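Local coordinates for extracellular solute-binding protein, family 1 (Bifidobacterium longum subsp. infantis ATCC 15697, PDB 3OMB), which is a probable lipid-anchored extracellular solute-binding protein that presumably captures a substrate for an ABC importer, and carries a bound magnesium ion, at residues Ser346-Pro351 and Ile426-Thr431; Pro136-Met141 and Ala151-Arg156. All blocks are in the same frame, centred on the assembly; numbering follows the deposited sequence.

Interaction 1. Residues Ser346-Pro351 and Ile426-Thr431; sequences SSELSP and IPDEAT
The carboxylates of E348 and D428 approach corner to corner, with E348 OE1 4.5 Å from D428 OD1. Their planes are inclined by about 40°, and neither group lies over a face of the other. D428 OD1 sits somewhat to one side of the E348 plane, beyond OE1. Two like charges this close would probably repel, but K135 NZ makes a salt bridge to both oxygens and holds the pair together.

A water closes the gap between the segments. It donates to E348 OE1 at 2.6 Å and to I426 O at 3.0 Å. The angle at the water between these two acceptors is about 106°, close to tetrahedral. E348 OE1 therefore has both the water and the lysine as partners, in a buried place. The E348 side chain is fully extended, with CG anti to the backbone N (chi1 -179°), and this carries the carboxylate across to the second segment. The I426 side chain leads off toward helix 376-384, where it meets V380, and its backbone carbonyl is what takes part here.

Each segment has its own local turn. S346 OG accepts from E348 N at 3.2 Å in an ST turn. P427 to A430 form a type I beta turn, closed by A430 N to P427 O at 3.0 Å.

The contact lies far from the magnesium site. Strand 152-155 makes backbone bonds to both segments, with S350 through D154 and with I426 through G155. L349 packs on helix 136-142, while I426, P427 and A430 rest on helix 376-384.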
loop_
_atom_site.group_PDB
_atom_site.type_symbol
_atom_site.label_atom_id
_atom_site.label_comp_id
_atom_site.label_asym_id
_atom_site.label_seq_id
_atom_site.Cartn_x
_atom_site.Cartn_y
_atom_site.Cartn_z
ATOM N N SER A 346 -3.130 -2.151 -6.463
ATOM C CA SER A 346 -4.457 -2.445 -5.952
ATOM C C SER A 346 -4.384 -2.319 -4.445
ATOM O O SER A 346 -3.401 -2.738 -3.849
ATOM C CB SER A 346 -4.868 -3.874 -6.341
ATOM O OG SER A 346 -5.994 -4.262 -5.576
ATOM N N SER A 347 -5.401 -1.740 -3.824
ATOM C CA SER A 347 -5.435 -1.604 -2.366
ATOM C C SER A 347 -6.174 -2.766 -1.669
ATOM O O SER A 347 -6.345 -2.744 -0.461
ATOM C CB SER A 347 -6.093 -0.272 -1.990
ATOM O OG SER A 347 -5.491 0.808 -2.683
ATOM N N GLU A 348 -6.603 -3.767 -2.435
ATOM C CA GLU A 348 -7.494 -4.803 -1.917
ATOM C C GLU A 348 -6.745 -5.931 -1.206
ATOM O O GLU A 348 -6.997 -6.208 -0.023
ATOM C CB GLU A 348 -8.341 -5.402 -3.040
ATOM C CG GLU A 348 -9.300 -6.486 -2.519
ATOM C CD GLU A 348 -10.216 -7.049 -3.604
ATOM O OE1 GLU A 348 -11.106 -7.880 -3.264
ATOM O OE2 GLU A 348 -10.054 -6.651 -4.784
ATOM N N LEU A 349 -5.846 -6.573 -1.950
ATOM C CA LEU A 349 -5.108 -7.736 -1.485
ATOM C C LEU A 349 -3.781 -7.389 -0.856
ATOM O O LEU A 349 -3.121 -6.430 -1.240
ATOM C CB LEU A 349 -4.862 -8.720 -2.629
ATOM C CG LEU A 349 -6.116 -9.203 -3.353
ATOM C CD1 LEU A 349 -5.719 -10.020 -4.576
ATOM C CD2 LEU A 349 -7.085 -9.989 -2.426
ATOM N N SER A 350 -3.388 -8.203 0.112
ATOM C CA SER A 350 -2.196 -7.947 0.894
ATOM C C SER A 350 -1.584 -9.296 1.267
ATOM O O SER A 350 -2.292 -10.175 1.747
ATOM C CB SER A 350 -2.579 -7.123 2.126
ATOM O OG SER A 350 -1.570 -7.172 3.106
ATOM N N PRO A 351 -0.271 -9.480 1.004
ATOM C CA PRO A 351 0.278 -10.817 1.204
ATOM C C PRO A 351 0.527 -11.077 2.675
ATOM O O PRO A 351 0.479 -10.145 3.480
ATOM C CB PRO A 351 1.609 -10.792 0.436
ATOM C CG PRO A 351 1.690 -9.447 -0.251
ATOM C CD PRO A 351 0.714 -8.542 0.427
ATOM N N ILE A 426 -13.026 -9.985 2.218
ATOM C CA ILE A 426 -14.367 -9.446 2.020
ATOM C C ILE A 426 -14.780 -9.874 0.633
ATOM O O ILE A 426 -14.167 -9.429 -0.355
ATOM C CB ILE A 426 -14.419 -7.896 2.081
ATOM C CG1 ILE A 426 -13.867 -7.358 3.412
ATOM C CG2 ILE A 426 -15.873 -7.382 1.848
ATOM C CD1 ILE A 426 -14.646 -7.762 4.605
ATOM N N PRO A 427 -15.815 -10.736 0.544
ATOM C CA PRO A 427 -16.220 -11.314 -0.748
ATOM C C PRO A 427 -16.946 -10.285 -1.623
ATOM O O PRO A 427 -17.518 -9.325 -1.091
ATOM C CB PRO A 427 -17.155 -12.446 -0.342
ATOM C CG PRO A 427 -17.790 -11.928 0.994
ATOM C CD PRO A 427 -16.698 -11.143 1.661
ATOM N N ASP A 428 -16.931 -10.485 -2.946
ATOM C CA ASP A 428 -17.554 -9.523 -3.869
ATOM C C ASP A 428 -19.051 -9.403 -3.662
ATOM O O ASP A 428 -19.653 -8.360 -3.984
ATOM C CB ASP A 428 -17.289 -9.870 -5.316
ATOM C CG ASP A 428 -15.862 -9.561 -5.740
ATOM O OD1 ASP A 428 -15.121 -8.901 -4.957
ATOM O OD2 ASP A 428 -15.490 -9.991 -6.860
ATOM N N GLU A 429 -19.656 -10.457 -3.120
ATOM C CA GLU A 429 -21.103 -10.429 -2.908
ATOM C C GLU A 429 -21.486 -9.515 -1.726
ATOM O O GLU A 429 -22.645 -9.184 -1.573
ATOM C CB GLU A 429 -21.705 -11.860 -2.826
ATOM C CG GLU A 429 -21.087 -12.765 -1.762
ATOM C CD GLU A 429 -19.819 -13.552 -2.210
ATOM O OE1 GLU A 429 -19.140 -13.205 -3.223
ATOM O OE2 GLU A 429 -19.489 -14.543 -1.487
ATOM N N ALA A 430 -20.509 -9.081 -0.920
ATOM C CA ALA A 430 -20.796 -8.178 0.200
ATOM C C ALA A 430 -20.896 -6.720 -0.240
ATOM O O ALA A 430 -20.038 -6.231 -0.975
ATOM C CB ALA A 430 -19.758 -8.304 1.266
ATOM N N THR A 431 -21.955 -6.052 0.214
ATOM C CA THR A 431 -22.178 -4.630 -0.006
ATOM C C THR A 431 -22.133 -3.940 1.349
ATOM O O THR A 431 -22.937 -4.244 2.234
ATOM C CB THR A 431 -23.550 -4.333 -0.717
ATOM O OG1 THR A 431 -23.616 -5.060 -1.944
ATOM C CG2 THR A 431 -23.709 -2.822 -1.033
HETATM O O HOH W 1 -11.272 -8.917 -0.864
#

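Interaction 2. Residues Pro136-Met141 and Ala151-Arg156; sequences PDAKKM and AIADGR
A153 turns its methyl group toward A138 and M141, one helical turn apart on helix 136-142. This is a helix packed against strand 152-155 of a two-stranded antiparallel sheet, with a short connection between helix and strand, in what is, by family, probably a type 2 periplasmic-binding-protein fold. No hydrogen bond links the two segments directly. The contact is apolar and buried.

The two alanines face each other across the interface. Their CB atoms are 4.5 Å apart, and their CA atoms only 5.9 Å. The two side-chain bonds are not collinear but meet at about 120°, so the methyls approach at a slant. The small side chains let the helix backbone come close: A138 O lies 4.1 Å from A153 CB.

M141 is selenomethionine here, the selenium standing in for the natural sulfur. Its side chain passes along the A153 methyl. The first torsion is unusual (chi1 -91°), and the chain is extended beyond CG, which brings the selenium beside the A153 methyl. Seen from A153 CB, the directions to A138 CB and to the selenium are about 84° apart. The methyl thus meets the helix through two quite different neighbours, a small methyl and a long, polarisable chain.

Polar atoms of the two segments are joined through S142, the next residue of the helix. Its OG is hydrogen-bonded to both A138 O and A153 N. F131 of helix 126-134 also touches A138, and L349 of the partner strand touches both A138 and M141.

M141 touches the methyl at two points: CB lies 4.1 Å and SE 3.9 Å from A153 CB, while the CG between them bows away to 4.8 Å.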
loop_
_atom_site.group_PDB
_atom_site.type_symbol
_atom_site.label_atom_id
_atom_site.label_comp_id
_atom_site.label_asym_id
_atom_site.label_seq_id
_atom_site.Cartn_x
_atom_site.Cartn_y
_atom_site.Cartn_z
ATOM N N PRO A 136 -8.159 -14.898 -7.997
ATOM C CA PRO A 136 -7.005 -15.744 -8.313
ATOM C C PRO A 136 -5.666 -15.075 -8.030
ATOM O O PRO A 136 -4.652 -15.775 -7.916
ATOM C CB PRO A 136 -7.166 -16.053 -9.808
ATOM C CG PRO A 136 -8.449 -15.416 -10.236
ATOM C CD PRO A 136 -8.850 -14.418 -9.203
ATOM N N ASP A 137 -5.631 -13.750 -7.913
ATOM C CA ASP A 137 -4.354 -13.108 -7.558
ATOM C C ASP A 137 -3.941 -13.361 -6.088
ATOM O O ASP A 137 -2.746 -13.334 -5.764
ATOM C CB ASP A 137 -4.334 -11.614 -7.904
ATOM C CG ASP A 137 -4.122 -11.345 -9.424
ATOM O OD1 ASP A 137 -4.111 -12.300 -10.259
ATOM O OD2 ASP A 137 -3.969 -10.151 -9.782
ATOM N N ALA A 138 -4.933 -13.612 -5.219
ATOM C CA ALA A 138 -4.691 -13.997 -3.826
ATOM C C ALA A 138 -4.142 -15.398 -3.714
ATOM O O ALA A 138 -3.328 -15.667 -2.846
ATOM C CB ALA A 138 -5.954 -13.896 -3.004
ATOM N N LYS A 139 -4.627 -16.304 -4.559
ATOM C CA LYS A 139 -4.046 -17.646 -4.661
ATOM C C LYS A 139 -2.568 -17.563 -5.033
ATOM O O LYS A 139 -1.724 -18.245 -4.438
ATOM C CB LYS A 139 -4.791 -18.472 -5.702
ATOM C CG LYS A 139 -4.266 -19.889 -5.808
ATOM C CD LYS A 139 -5.403 -20.825 -6.143
ATOM C CE LYS A 139 -5.342 -21.325 -7.544
ATOM N NZ LYS A 139 -6.140 -22.601 -7.578
ATOM N N LYS A 140 -2.265 -16.709 -6.000
ATOM C CA LYS A 140 -0.914 -16.587 -6.497
ATOM C C LYS A 140 -0.004 -15.947 -5.463
ATOM O O LYS A 140 1.116 -16.416 -5.258
ATOM C CB LYS A 140 -0.900 -15.823 -7.814
ATOM C CG LYS A 140 -1.369 -16.634 -9.015
ATOM C CD LYS A 140 -1.134 -15.812 -10.276
ATOM C CE LYS A 140 -2.291 -15.835 -11.240
ATOM N NZ LYS A 140 -2.327 -17.160 -11.895
HETATM N N MSE A 141 -0.496 -14.903 -4.795
HETATM C CA MSE A 141 0.174 -14.326 -3.623
HETATM C C MSE A 141 0.451 -15.355 -2.523
HETATM O O MSE A 141 1.500 -15.317 -1.865
HETATM C CB MSE A 141 -0.684 -13.243 -2.999
HETATM C CG MSE A 141 -0.439 -11.880 -3.509
HETATM SE SE MSE A 141 -1.462 -10.645 -2.362
HETATM C CE MSE A 141 -1.415 -9.148 -3.597
ATOM N N ALA A 151 1.843 -18.740 3.915
ATOM C CA ALA A 151 1.274 -17.497 4.401
ATOM C C ALA A 151 0.152 -17.104 3.476
ATOM O O ALA A 151 0.387 -16.789 2.329
ATOM C CB ALA A 151 2.354 -16.373 4.443
ATOM N N ILE A 152 -1.069 -17.118 3.991
ATOM C CA ILE A 152 -2.240 -16.795 3.174
ATOM C C ILE A 152 -2.468 -15.291 3.158
ATOM O O ILE A 152 -2.352 -14.614 4.196
ATOM C CB ILE A 152 -3.480 -17.551 3.677
ATOM C CG1 ILE A 152 -3.091 -19.031 3.878
ATOM C CG2 ILE A 152 -4.665 -17.376 2.712
ATOM C CD1 ILE A 152 -4.238 -20.023 4.031
ATOM N N ALA A 153 -2.787 -14.780 1.974
ATOM C CA ALA A 153 -3.094 -13.371 1.795
ATOM C C ALA A 153 -4.447 -13.019 2.408
ATOM O O ALA A 153 -5.219 -13.888 2.831
ATOM C CB ALA A 153 -3.075 -13.008 0.287
ATOM N N ASP A 154 -4.731 -11.728 2.446
ATOM C CA ASP A 154 -6.049 -11.251 2.869
ATOM C C ASP A 154 -6.573 -10.201 1.883
ATOM O O ASP A 154 -5.828 -9.681 1.057
ATOM C CB ASP A 154 -5.961 -10.701 4.284
ATOM C CG ASP A 154 -4.742 -9.835 4.485
ATOM O OD1 ASP A 154 -4.746 -8.688 3.967
ATOM O OD2 ASP A 154 -3.777 -10.300 5.146
ATOM N N GLY A 155 -7.856 -9.902 1.961
ATOM C CA GLY A 155 -8.462 -8.912 1.069
ATOM C C GLY A 155 -9.468 -8.041 1.790
ATOM O O GLY A 155 -10.189 -8.516 2.645
ATOM N N ARG A 156 -9.515 -6.769 1.403
ATOM C CA ARG A 156 -10.305 -5.725 2.036
ATOM C C ARG A 156 -11.577 -5.480 1.263
ATOM O O ARG A 156 -12.283 -4.534 1.577
ATOM C CB ARG A 156 -9.576 -4.391 1.854
ATOM C CG ARG A 156 -8.600 -3.982 2.824
ATOM C CD ARG A 156 -8.537 -2.456 2.765
ATOM N NE ARG A 156 -7.380 -1.918 2.044
ATOM C CZ ARG A 156 -6.786 -0.768 2.381
ATOM N NH1 ARG A 156 -7.226 -0.077 3.427
ATOM N NH2 ARG A 156 -5.742 -0.316 1.694
#

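Interaction 2 comes first along the chain and is complete before interaction 1 begins. Their centres are about 10 Å apart, on the same side of the chain's centre. They share the antiparallel pair of strands 349-350 and 152-155. R156 ties them at one end: its NE probably bonds to S347 O at 2.8 Å, and its N to E348 O at 2.9 Å. Toward the helix, L349 CB packs on M141 CE at 3.6 Å. Each of the two strands lies, in sequence, between strands of the two four-stranded sheets. The pair is thus consistent with the region joining the two lobes of a solute-binding protein.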